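Local coordinates for protein DNA ligase (Archaeoglobus fulgidus, PDB 3GDE) that seals nicks in double-stranded DNA at the expense of ATP, probably serving DNA replication, recombination and repair, at residues A248-F253 and A374-T379; R242-A247 and N417-K422; E301-K306 and P334-F339. One frame throughout, in Å; residues are numbered along the deposited sequence.

Contact 1 (A248-F253 and A374-T379); sequences AVEWKF and AKQIVT. With PO4 (phosphate ion), chain C.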
loop_
_atom_site.group_PDB
_atom_site.type_symbol
_atom_site.label_atom_id
_atom_site.label_comp_id
_atom_site.label_asym_id
_atom_site.label_seq_id
_atom_site.Cartn_x
_atom_site.Cartn_y
_atom_site.Cartn_z
ATOM N N ALA A 248 -9.693 -20.043 -19.788
ATOM C CA ALA A 248 -10.202 -18.746 -20.218
ATOM C C ALA A 248 -8.996 -17.831 -20.432
ATOM O O ALA A 248 -8.151 -17.686 -19.541
ATOM C CB ALA A 248 -11.144 -18.171 -19.178
ATOM N N VAL A 249 -8.900 -17.242 -21.620
ATOM C CA VAL A 249 -7.729 -16.456 -21.987
ATOM C C VAL A 249 -8.145 -15.055 -22.387
ATOM O O VAL A 249 -9.064 -14.872 -23.179
ATOM C CB VAL A 249 -6.904 -17.107 -23.143
ATOM C CG1 VAL A 249 -5.590 -16.356 -23.356
ATOM C CG2 VAL A 249 -6.609 -18.576 -22.860
ATOM N N GLU A 250 -7.457 -14.071 -21.820
ATOM C CA GLU A 250 -7.685 -12.669 -22.124
ATOM C C GLU A 250 -6.343 -12.009 -22.410
ATOM O O GLU A 250 -5.298 -12.563 -22.107
ATOM C CB GLU A 250 -8.358 -11.967 -20.939
ATOM C CG GLU A 250 -9.755 -12.473 -20.611
ATOM C CD GLU A 250 -10.120 -12.357 -19.131
ATOM O OE1 GLU A 250 -9.398 -11.678 -18.362
ATOM O OE2 GLU A 250 -11.144 -12.964 -18.737
ATOM N N TRP A 251 -6.386 -10.826 -23.005
ATOM C CA TRP A 251 -5.204 -9.996 -23.151
ATOM C C TRP A 251 -4.723 -9.543 -21.774
ATOM O O TRP A 251 -5.533 -9.305 -20.885
ATOM C CB TRP A 251 -5.533 -8.764 -24.008
ATOM C CG TRP A 251 -5.613 -9.021 -25.490
ATOM C CD1 TRP A 251 -5.700 -10.238 -26.117
ATOM C CD2 TRP A 251 -5.639 -8.034 -26.531
ATOM N NE1 TRP A 251 -5.762 -10.067 -27.480
ATOM C CE2 TRP A 251 -5.733 -8.725 -27.761
ATOM C CE3 TRP A 251 -5.598 -6.631 -26.544
ATOM C CZ2 TRP A 251 -5.773 -8.062 -28.992
ATOM C CZ3 TRP A 251 -5.649 -5.973 -27.762
ATOM C CH2 TRP A 251 -5.735 -6.688 -28.969
ATOM N N LYS A 252 -3.407 -9.463 -21.594
ATOM C CA LYS A 252 -2.850 -8.661 -20.520
ATOM C C LYS A 252 -2.472 -7.277 -21.035
ATOM O O LYS A 252 -1.510 -7.132 -21.797
ATOM C CB LYS A 252 -1.637 -9.315 -19.868
ATOM C CG LYS A 252 -1.227 -8.545 -18.630
ATOM C CD LYS A 252 -0.138 -9.234 -17.868
ATOM C CE LYS A 252 -0.041 -8.672 -16.465
ATOM N NZ LYS A 252 0.306 -7.232 -16.472
ATOM N N PHE A 253 -3.227 -6.273 -20.587
ATOM C CA PHE A 253 -3.060 -4.882 -21.017
ATOM C C PHE A 253 -1.883 -4.134 -20.378
ATOM O O PHE A 253 -1.540 -4.345 -19.220
ATOM C CB PHE A 253 -4.356 -4.097 -20.772
ATOM C CG PHE A 253 -5.550 -4.667 -21.485
ATOM C CD1 PHE A 253 -5.816 -4.324 -22.811
ATOM C CD2 PHE A 253 -6.414 -5.547 -20.830
ATOM C CE1 PHE A 253 -6.923 -4.854 -23.476
ATOM C CE2 PHE A 253 -7.523 -6.089 -21.484
ATOM C CZ PHE A 253 -7.779 -5.744 -22.808
ATOM N N ALA A 374 -13.014 -7.024 -21.868
ATOM C CA ALA A 374 -11.875 -7.822 -22.283
ATOM C C ALA A 374 -12.380 -8.934 -23.199
ATOM O O ALA A 374 -13.349 -9.629 -22.880
ATOM C CB ALA A 374 -11.150 -8.411 -21.076
ATOM N N LYS A 375 -11.741 -9.070 -24.350
ATOM C CA LYS A 375 -12.007 -10.191 -25.216
ATOM C C LYS A 375 -11.541 -11.445 -24.481
ATOM O O LYS A 375 -10.437 -11.499 -23.934
ATOM C CB LYS A 375 -11.295 -10.007 -26.566
ATOM C CG LYS A 375 -11.441 -11.163 -27.554
ATOM C CD LYS A 375 -10.761 -10.837 -28.896
ATOM C CE LYS A 375 -10.820 -12.014 -29.864
ATOM N NZ LYS A 375 -12.224 -12.415 -30.187
ATOM N N GLN A 376 -12.409 -12.440 -24.435
ATOM C CA GLN A 376 -12.056 -13.690 -23.813
ATOM C C GLN A 376 -12.299 -14.838 -24.775
ATOM O O GLN A 376 -13.294 -14.860 -25.490
ATOM C CB GLN A 376 -12.862 -13.880 -22.536
ATOM C CG GLN A 376 -12.387 -15.020 -21.669
ATOM C CD GLN A 376 -13.319 -15.266 -20.513
ATOM O OE1 GLN A 376 -13.037 -14.865 -19.386
ATOM N NE2 GLN A 376 -14.451 -15.901 -20.785
ATOM N N ILE A 377 -11.364 -15.776 -24.802
ATOM C CA ILE A 377 -11.568 -17.052 -25.479
ATOM C C ILE A 377 -11.472 -18.172 -24.455
ATOM O O ILE A 377 -10.884 -17.996 -23.386
ATOM C CB ILE A 377 -10.575 -17.281 -26.651
ATOM C CG1 ILE A 377 -9.120 -17.193 -26.169
ATOM C CG2 ILE A 377 -10.864 -16.299 -27.795
ATOM C CD1 ILE A 377 -8.134 -18.013 -26.984
ATOM N N VAL A 378 -12.099 -19.302 -24.764
ATOM C CA VAL A 378 -11.996 -20.498 -23.934
ATOM C C VAL A 378 -11.471 -21.611 -24.840
ATOM O O VAL A 378 -12.024 -21.856 -25.905
ATOM C CB VAL A 378 -13.352 -20.880 -23.273
ATOM C CG1 VAL A 378 -13.146 -21.945 -22.209
ATOM C CG2 VAL A 378 -14.014 -19.658 -22.644
ATOM N N THR A 379 -10.397 -22.270 -24.427
ATOM C CA THR A 379 -9.670 -23.153 -25.338
ATOM C C THR A 379 -8.733 -24.124 -24.632
ATOM O O THR A 379 -8.303 -23.873 -23.506
ATOM C CB THR A 379 -8.862 -22.324 -26.384
ATOM O OG1 THR A 379 -8.288 -23.200 -27.366
ATOM C CG2 THR A 379 -7.765 -21.502 -25.714
HETATM P P PO4 C . 2.704 -6.756 -13.720
HETATM O O1 PO4 C . 2.305 -6.070 -15.004
HETATM O O2 PO4 C . 3.130 -8.185 -13.944
HETATM O O3 PO4 C . 3.830 -5.976 -13.087
HETATM O O4 PO4 C . 1.511 -6.778 -12.804
HETATM O O HOH W 1 -8.783 -9.622 -23.614
#
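The edge of the Phe253 ring meets Ala374, whose CB lies near the ring plane, 4.3 Å from CE2, while Trp251 CB sits over one face, offset toward the rim. Two further flat groups, the Glu250 carboxylate and the Gln376 amide, lie nearly coplanar, 7° apart. Gln376 runs extended from a CG anti to the backbone N (chi1 -169°), which brings CG within 3.8 Å of Glu250 OE2; an alanine here would probably leave that carboxylate without its amide neighbour and open a gap beside Ala248 CB. Glu250 OE1 turns to a salt bridge with Lys403. Antiparallel backbone bonds join Val249 N to Ile377 O (2.8 Å) and Ile377 N to Val249 O (3.0 Å). On the opposite face of the sheet from Glu250, Val249 CB packs on Ile377 CG1 at 3.8 Å. Where the direct pairing ends, a water accepts from Trp251 N and donates to Lys375 O. Lys252 belongs to the KxDG motif of covalent nucleotidyltransferases and is the predicted AMP-carrying lysine. Its NZ donates to O1 of the chain C phosphate (2.7 Å) and forms a salt bridge with Glu398, chemistry consistent with a strand that presents the lysine to a phosphate-binding pocket.

Contact 2 (R242-A247 and N417-K422); sequences REMRTA and NWLKVK. With PO4 (phosphate ion), chain C; PO4 (phosphate ion), chain B.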
loop_
_atom_site.group_PDB
_atom_site.type_symbol
_atom_site.label_atom_id
_atom_site.label_comp_id
_atom_site.label_asym_id
_atom_site.label_seq_id
_atom_site.Cartn_x
_atom_site.Cartn_y
_atom_site.Cartn_z
ATOM N N ARG A 242 -1.504 -26.151 -20.030
ATOM C CA ARG A 242 -1.576 -27.597 -19.824
ATOM C C ARG A 242 -1.881 -27.975 -18.368
ATOM O O ARG A 242 -2.511 -29.013 -18.116
ATOM C CB ARG A 242 -0.330 -28.320 -20.360
ATOM C CG ARG A 242 0.931 -28.197 -19.520
ATOM C CD ARG A 242 1.994 -29.181 -20.006
ATOM N NE ARG A 242 3.192 -29.154 -19.163
ATOM C CZ ARG A 242 4.352 -28.597 -19.511
ATOM N NH1 ARG A 242 4.501 -28.021 -20.700
ATOM N NH2 ARG A 242 5.375 -28.624 -18.664
ATOM N N GLU A 243 -1.441 -27.139 -17.419
ATOM C CA GLU A 243 -1.849 -27.292 -16.019
ATOM C C GLU A 243 -3.372 -27.160 -15.944
ATOM O O GLU A 243 -4.055 -28.040 -15.419
ATOM C CB GLU A 243 -1.154 -26.282 -15.097
ATOM C CG GLU A 243 -1.585 -26.413 -13.629
ATOM C CD GLU A 243 -0.738 -25.608 -12.649
ATOM O OE1 GLU A 243 -0.676 -26.014 -11.463
ATOM O OE2 GLU A 243 -0.144 -24.575 -13.050
ATOM N N MET A 244 -3.890 -26.056 -16.476
ATOM C CA MET A 244 -5.299 -25.963 -16.823
ATOM C C MET A 244 -5.415 -26.635 -18.178
ATOM O O MET A 244 -4.622 -26.354 -19.077
ATOM C CB MET A 244 -5.738 -24.508 -16.944
ATOM C CG MET A 244 -5.395 -23.647 -15.749
ATOM S SD MET A 244 -5.580 -21.906 -16.151
ATOM C CE MET A 244 -4.770 -21.153 -14.740
ATOM N N ARG A 245 -6.382 -27.532 -18.328
ATOM C CA ARG A 245 -6.558 -28.252 -19.584
ATOM C C ARG A 245 -7.260 -27.334 -20.589
ATOM O O ARG A 245 -6.741 -27.071 -21.675
ATOM C CB ARG A 245 -7.349 -29.544 -19.352
ATOM C CG ARG A 245 -6.781 -30.457 -18.248
ATOM C CD ARG A 245 -5.668 -31.389 -18.749
ATOM N NE ARG A 245 -6.159 -32.373 -19.721
ATOM C CZ ARG A 245 -5.484 -33.448 -20.128
ATOM N NH1 ARG A 245 -4.268 -33.711 -19.655
ATOM N NH2 ARG A 245 -6.033 -34.271 -21.014
ATOM N N THR A 246 -8.439 -26.854 -20.206
ATOM C CA THR A 246 -9.127 -25.781 -20.909
ATOM C C THR A 246 -8.944 -24.514 -20.071
ATOM O O THR A 246 -8.918 -24.577 -18.838
ATOM C CB THR A 246 -10.630 -26.102 -21.094
ATOM O OG1 THR A 246 -10.774 -27.416 -21.651
ATOM C CG2 THR A 246 -11.295 -25.103 -22.027
ATOM N N ALA A 247 -8.804 -23.371 -20.739
ATOM C CA ALA A 247 -8.494 -22.117 -20.056
ATOM C C ALA A 247 -9.240 -20.945 -20.655
ATOM O O ALA A 247 -9.412 -20.866 -21.875
ATOM C CB ALA A 247 -6.996 -21.852 -20.092
ATOM N N ASN A 417 -4.658 -20.041 -10.091
ATOM C CA ASN A 417 -5.911 -19.974 -10.857
ATOM C C ASN A 417 -5.900 -18.922 -11.973
ATOM O O ASN A 417 -6.636 -19.033 -12.957
ATOM C CB ASN A 417 -7.111 -19.759 -9.933
ATOM C CG ASN A 417 -7.578 -21.048 -9.254
ATOM O OD1 ASN A 417 -8.357 -21.009 -8.296
ATOM N ND2 ASN A 417 -7.112 -22.189 -9.752
ATOM N N TRP A 418 -5.080 -17.892 -11.789
ATOM C CA TRP A 418 -4.812 -16.901 -12.819
ATOM C C TRP A 418 -3.315 -16.921 -13.019
ATOM O O TRP A 418 -2.544 -16.958 -12.044
ATOM C CB TRP A 418 -5.217 -15.499 -12.364
ATOM C CG TRP A 418 -6.694 -15.216 -12.221
ATOM C CD1 TRP A 418 -7.726 -16.120 -12.217
ATOM C CD2 TRP A 418 -7.293 -13.924 -12.005
ATOM N NE1 TRP A 418 -8.927 -15.465 -12.046
ATOM C CE2 TRP A 418 -8.690 -14.120 -11.912
ATOM C CE3 TRP A 418 -6.782 -12.619 -11.905
ATOM C CZ2 TRP A 418 -9.588 -13.057 -11.719
ATOM C CZ3 TRP A 418 -7.676 -11.565 -11.719
ATOM C CH2 TRP A 418 -9.063 -11.793 -11.628
ATOM N N LEU A 419 -2.901 -16.905 -14.283
ATOM C CA LEU A 419 -1.479 -16.817 -14.621
ATOM C C LEU A 419 -1.254 -15.727 -15.667
ATOM O O LEU A 419 -2.011 -15.624 -16.636
ATOM C CB LEU A 419 -0.960 -18.169 -15.125
ATOM C CG LEU A 419 -1.094 -19.395 -14.212
ATOM C CD1 LEU A 419 -0.946 -20.661 -15.035
ATOM C CD2 LEU A 419 -0.089 -19.395 -13.055
ATOM N N LYS A 420 -0.234 -14.901 -15.457
ATOM C CA LYS A 420 0.184 -13.962 -16.485
ATOM C C LYS A 420 1.337 -14.540 -17.288
ATOM O O LYS A 420 2.309 -15.044 -16.728
ATOM C CB LYS A 420 0.529 -12.555 -15.933
ATOM C CG LYS A 420 0.947 -12.474 -14.471
ATOM C CD LYS A 420 1.288 -11.036 -14.036
ATOM C CE LYS A 420 0.880 -10.815 -12.583
ATOM N NZ LYS A 420 1.590 -9.697 -11.902
ATOM N N VAL A 421 1.204 -14.496 -18.605
ATOM C CA VAL A 421 2.317 -14.819 -19.487
ATOM C C VAL A 421 2.579 -13.629 -20.400
ATOM O O VAL A 421 1.750 -13.253 -21.234
ATOM C CB VAL A 421 2.105 -16.149 -20.275
ATOM C CG1 VAL A 421 0.702 -16.262 -20.765
ATOM C CG2 VAL A 421 3.105 -16.272 -21.428
ATOM N N LYS A 422 3.724 -13.005 -20.193
ATOM C CA LYS A 422 4.100 -11.869 -21.004
ATOM C C LYS A 422 5.495 -12.022 -21.548
ATOM O O LYS A 422 6.295 -12.787 -21.014
ATOM C CB LYS A 422 3.935 -10.545 -20.245
ATOM C CG LYS A 422 4.325 -10.546 -18.801
ATOM C CD LYS A 422 3.527 -9.469 -18.098
ATOM C CE LYS A 422 4.270 -8.910 -16.915
ATOM N NZ LYS A 422 4.877 -7.588 -17.153
HETATM P P PO4 C . 2.704 -6.756 -13.720
HETATM O O1 PO4 C . 2.305 -6.070 -15.004
HETATM O O2 PO4 C . 3.130 -8.185 -13.944
HETATM O O3 PO4 C . 3.830 -5.976 -13.087
HETATM O O4 PO4 C . 1.511 -6.778 -12.804
HETATM P P PO4 B . 0.613 -7.390 -9.506
HETATM O O1 PO4 B . -0.574 -6.477 -9.737
HETATM O O2 PO4 B . 0.215 -8.770 -9.958
HETATM O O3 PO4 B . 1.808 -6.935 -10.314
HETATM O O4 PO4 B . 0.956 -7.391 -8.042
#
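Met244, just after helix 237-243, packs on Leu419 of the strand that carries motif V (LKVK) in the nucleotidyltransferase fold of the adenylation domain, with Glu243 at the margin. Glu243 makes the lighter touch: its OE2 comes no nearer than 4.5 Å to Leu419 CD1, and the side chain also borders Lys416. Met244, the first residue to leave helical geometry, carries most of the contact. Its CG is anti to the carbonyl carbon (chi1 -52°); beyond it chi2 (166°) and chi3 (-168°) keep the chain extended and carry CE to the partner segment. That CE lies 3.9 Å from Leu419 CD1 and meets the backbone of Asn417, 3.3 Å from its O. The contact is thus van der Waals packing of one buried methionine against a leucine and a carbonyl, without polar links between the two segments. Ile402 of strand 399-403 also packs on Met244. Past Arg245 and Thr246 the chain reaches Ala247, which enters strand 247-252 and sets its methyl on Ile402.

On the partner segment, Trp418 makes a cation-pi contact with Lys403, and Leu419 and Lys420, neighbours on the strand, point different ways. Leu419 turns toward the methionine, whereas Lys420, a predicted ATP-binding residue, reaches the site where two phosphate ions are bound. The phosphates, probably from the crystallisation liquor, are consistent with a pocket that receives the phosphates of the nucleotide. Lys420 NZ spans both ions, donating to O2 of the chain B phosphate (2.6 Å) and to O2 (3.0 Å) and O4 (3.1 Å) of the chain C phosphate.

Contact 3 (E301-K306 and P334-F339); sequences EVIAVK and PLEAHF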
loop_
_atom_site.group_PDB
_atom_site.type_symbol
_atom_site.label_atom_id
_atom_site.label_comp_id
_atom_site.label_asym_id
_atom_site.label_seq_id
_atom_site.Cartn_x
_atom_site.Cartn_y
_atom_site.Cartn_z
ATOM N N GLU A 301 -9.084 -2.856 -16.321
ATOM C CA GLU A 301 -7.830 -2.213 -16.637
ATOM C C GLU A 301 -8.101 -0.882 -17.331
ATOM O O GLU A 301 -8.863 -0.815 -18.305
ATOM C CB GLU A 301 -6.998 -3.126 -17.532
ATOM C CG GLU A 301 -5.510 -2.898 -17.430
ATOM C CD GLU A 301 -4.860 -3.602 -16.248
ATOM O OE1 GLU A 301 -3.740 -3.186 -15.875
ATOM O OE2 GLU A 301 -5.429 -4.566 -15.699
ATOM N N VAL A 302 -7.495 0.180 -16.814
ATOM C CA VAL A 302 -7.547 1.484 -17.477
ATOM C C VAL A 302 -6.280 1.664 -18.322
ATOM O O VAL A 302 -5.157 1.474 -17.831
ATOM C CB VAL A 302 -7.719 2.632 -16.456
ATOM C CG1 VAL A 302 -7.563 3.986 -17.122
ATOM C CG2 VAL A 302 -9.082 2.544 -15.812
ATOM N N ILE A 303 -6.462 2.002 -19.595
ATOM C CA ILE A 303 -5.324 2.222 -20.479
ATOM C C ILE A 303 -5.346 3.630 -21.061
ATOM O O ILE A 303 -6.415 4.211 -21.278
ATOM C CB ILE A 303 -5.202 1.140 -21.608
ATOM C CG1 ILE A 303 -6.371 1.239 -22.601
ATOM C CG2 ILE A 303 -5.063 -0.267 -21.015
ATOM C CD1 ILE A 303 -6.347 0.209 -23.713
ATOM N N ALA A 304 -4.162 4.184 -21.292
ATOM C CA ALA A 304 -4.044 5.485 -21.929
ATOM C C ALA A 304 -4.007 5.277 -23.435
ATOM O O ALA A 304 -3.281 4.418 -23.924
ATOM C CB ALA A 304 -2.799 6.206 -21.446
ATOM N N VAL A 305 -4.821 6.043 -24.160
ATOM C CA VAL A 305 -4.839 6.005 -25.630
ATOM C C VAL A 305 -4.674 7.414 -26.209
ATOM O O VAL A 305 -5.018 8.401 -25.563
ATOM C CB VAL A 305 -6.114 5.318 -26.201
ATOM C CG1 VAL A 305 -6.203 3.869 -25.733
ATOM C CG2 VAL A 305 -7.369 6.081 -25.818
ATOM N N LYS A 306 -4.124 7.504 -27.415
ATOM C CA LYS A 306 -3.915 8.803 -28.056
ATOM C C LYS A 306 -3.954 8.661 -29.579
ATOM O O LYS A 306 -3.166 7.910 -30.168
ATOM C CB LYS A 306 -2.607 9.448 -27.571
ATOM C CG LYS A 306 -2.421 10.922 -27.960
ATOM C CD LYS A 306 -3.280 11.876 -27.134
ATOM C CE LYS A 306 -2.702 13.295 -27.167
ATOM N NZ LYS A 306 -3.587 14.318 -26.519
ATOM N N PRO A 334 -6.060 11.045 -22.787
ATOM C CA PRO A 334 -7.321 10.305 -22.873
ATOM C C PRO A 334 -7.201 8.876 -22.334
ATOM O O PRO A 334 -6.110 8.299 -22.337
ATOM C CB PRO A 334 -7.609 10.275 -24.381
ATOM C CG PRO A 334 -6.855 11.456 -24.930
ATOM C CD PRO A 334 -5.590 11.460 -24.122
ATOM N N LEU A 335 -8.320 8.321 -21.873
ATOM C CA LEU A 335 -8.324 6.984 -21.296
ATOM C C LEU A 335 -9.485 6.146 -21.796
ATOM O O LEU A 335 -10.511 6.678 -22.221
ATOM C CB LEU A 335 -8.399 7.053 -19.769
ATOM C CG LEU A 335 -7.358 7.846 -18.977
ATOM C CD1 LEU A 335 -7.811 7.987 -17.523
ATOM C CD2 LEU A 335 -5.984 7.213 -19.060
ATOM N N GLU A 336 -9.309 4.826 -21.743
ATOM C CA GLU A 336 -10.432 3.903 -21.845
ATOM C C GLU A 336 -10.288 2.768 -20.844
ATOM O O GLU A 336 -9.190 2.505 -20.352
ATOM C CB GLU A 336 -10.634 3.388 -23.268
ATOM C CG GLU A 336 -9.399 2.883 -23.949
ATOM C CD GLU A 336 -9.609 2.703 -25.430
ATOM O OE1 GLU A 336 -9.553 1.550 -25.897
ATOM O OE2 GLU A 336 -9.843 3.713 -26.123
ATOM N N ALA A 337 -11.412 2.124 -20.533
ATOM C CA ALA A 337 -11.457 1.081 -19.518
ATOM C C ALA A 337 -11.898 -0.237 -20.131
ATOM O O ALA A 337 -12.830 -0.274 -20.930
ATOM C CB ALA A 337 -12.387 1.480 -18.375
ATOM N N HIS A 338 -11.200 -1.306 -19.754
ATOM C CA HIS A 338 -11.507 -2.662 -20.192
ATOM C C HIS A 338 -11.767 -3.524 -18.973
ATOM O O HIS A 338 -10.869 -3.765 -18.165
ATOM C CB HIS A 338 -10.359 -3.245 -21.014
ATOM C CG HIS A 338 -10.048 -2.466 -22.255
ATOM N ND1 HIS A 338 -10.230 -2.981 -23.520
ATOM C CD2 HIS A 338 -9.582 -1.207 -22.426
ATOM C CE1 HIS A 338 -9.879 -2.077 -24.416
ATOM N NE2 HIS A 338 -9.490 -0.989 -23.777
ATOM N N PHE A 339 -13.006 -3.980 -18.846
ATOM C CA PHE A 339 -13.422 -4.776 -17.715
ATOM C C PHE A 339 -13.296 -6.263 -18.007
ATOM O O PHE A 339 -13.571 -6.704 -19.122
ATOM C CB PHE A 339 -14.842 -4.384 -17.283
ATOM C CG PHE A 339 -14.937 -2.974 -16.777
ATOM C CD1 PHE A 339 -14.383 -2.625 -15.545
ATOM C CD2 PHE A 339 -15.561 -1.978 -17.539
ATOM C CE1 PHE A 339 -14.454 -1.311 -15.077
ATOM C CE2 PHE A 339 -15.645 -0.656 -17.070
ATOM C CZ PHE A 339 -15.085 -0.328 -15.836
HETATM O O HOH W 2 -3.718 8.798 -23.314
#
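Strands 301-306 and 335-339 run antiparallel, their axes 4.7 Å apart at closest approach, with Glu301-His338 and Ile303-Glu336 as hydrogen-bonded pairs, the latter joined by Ile303 N to Glu336 O (2.9 Å).

Glu301, Ile303, Glu336 and His338 share one face. Ile303 CG1, set between the backbone N and the carbonyl carbon (chi1 67°), packs on Glu336 CG at 3.7 Å, and its CD1 approaches His338 NE2 obliquely at 3.4 Å. A weak hydrogen bond runs from His338 NE2 to Glu336 OE1 (3.3 Å) and may help to orient the imidazole, while Val305 crosses Glu336 at about a right angle, CG2 lying 3.4 Å from OE2. On the other face Val302 CG1 meets Leu335 CD1 at 4.0 Å, and Leu335 CD2 lies 4.1 Å from Ala304 CB. At the far end Val305 N reaches Pro334 O from above the carbonyl plane, 45° out of it, and a water donates to both Pro334 O and Val305 O.

Glu301, a predicted ATP-binding residue in the DGE sequence of motif III, sends its carboxylate away from the partner strand and touches Arg257. Helix 313-321 covers the face of Val302, Ala304 and Leu335, and backbone bonds from Val302 to Ser256 and from Ala337 to Lys372 carry the pairing on to strands 256-262 and 371-379.

In the fold
Followed from the N terminus, the chain passes the N-terminal helices before helix 237-243 leads into 242-247, the first half of contact 2, and then at once into strand 247-252, the first half of contact 1. It then reaches 301-306, and contact 3 closes the shortest loop when 334-339 returns. The chain next closes contact 1 at 374-379 and contact 2 at 417-422, so the three loops nest one inside another and none cross. Strand 371-379 joins the inner two, since Ala374 N probably bonds to Phe339 O, and Thr379 O probably bonds to Ala247 N, tying contact 1 to contact 2. Contacts 2 and 3 do not touch; all three belong to the adenylation domain.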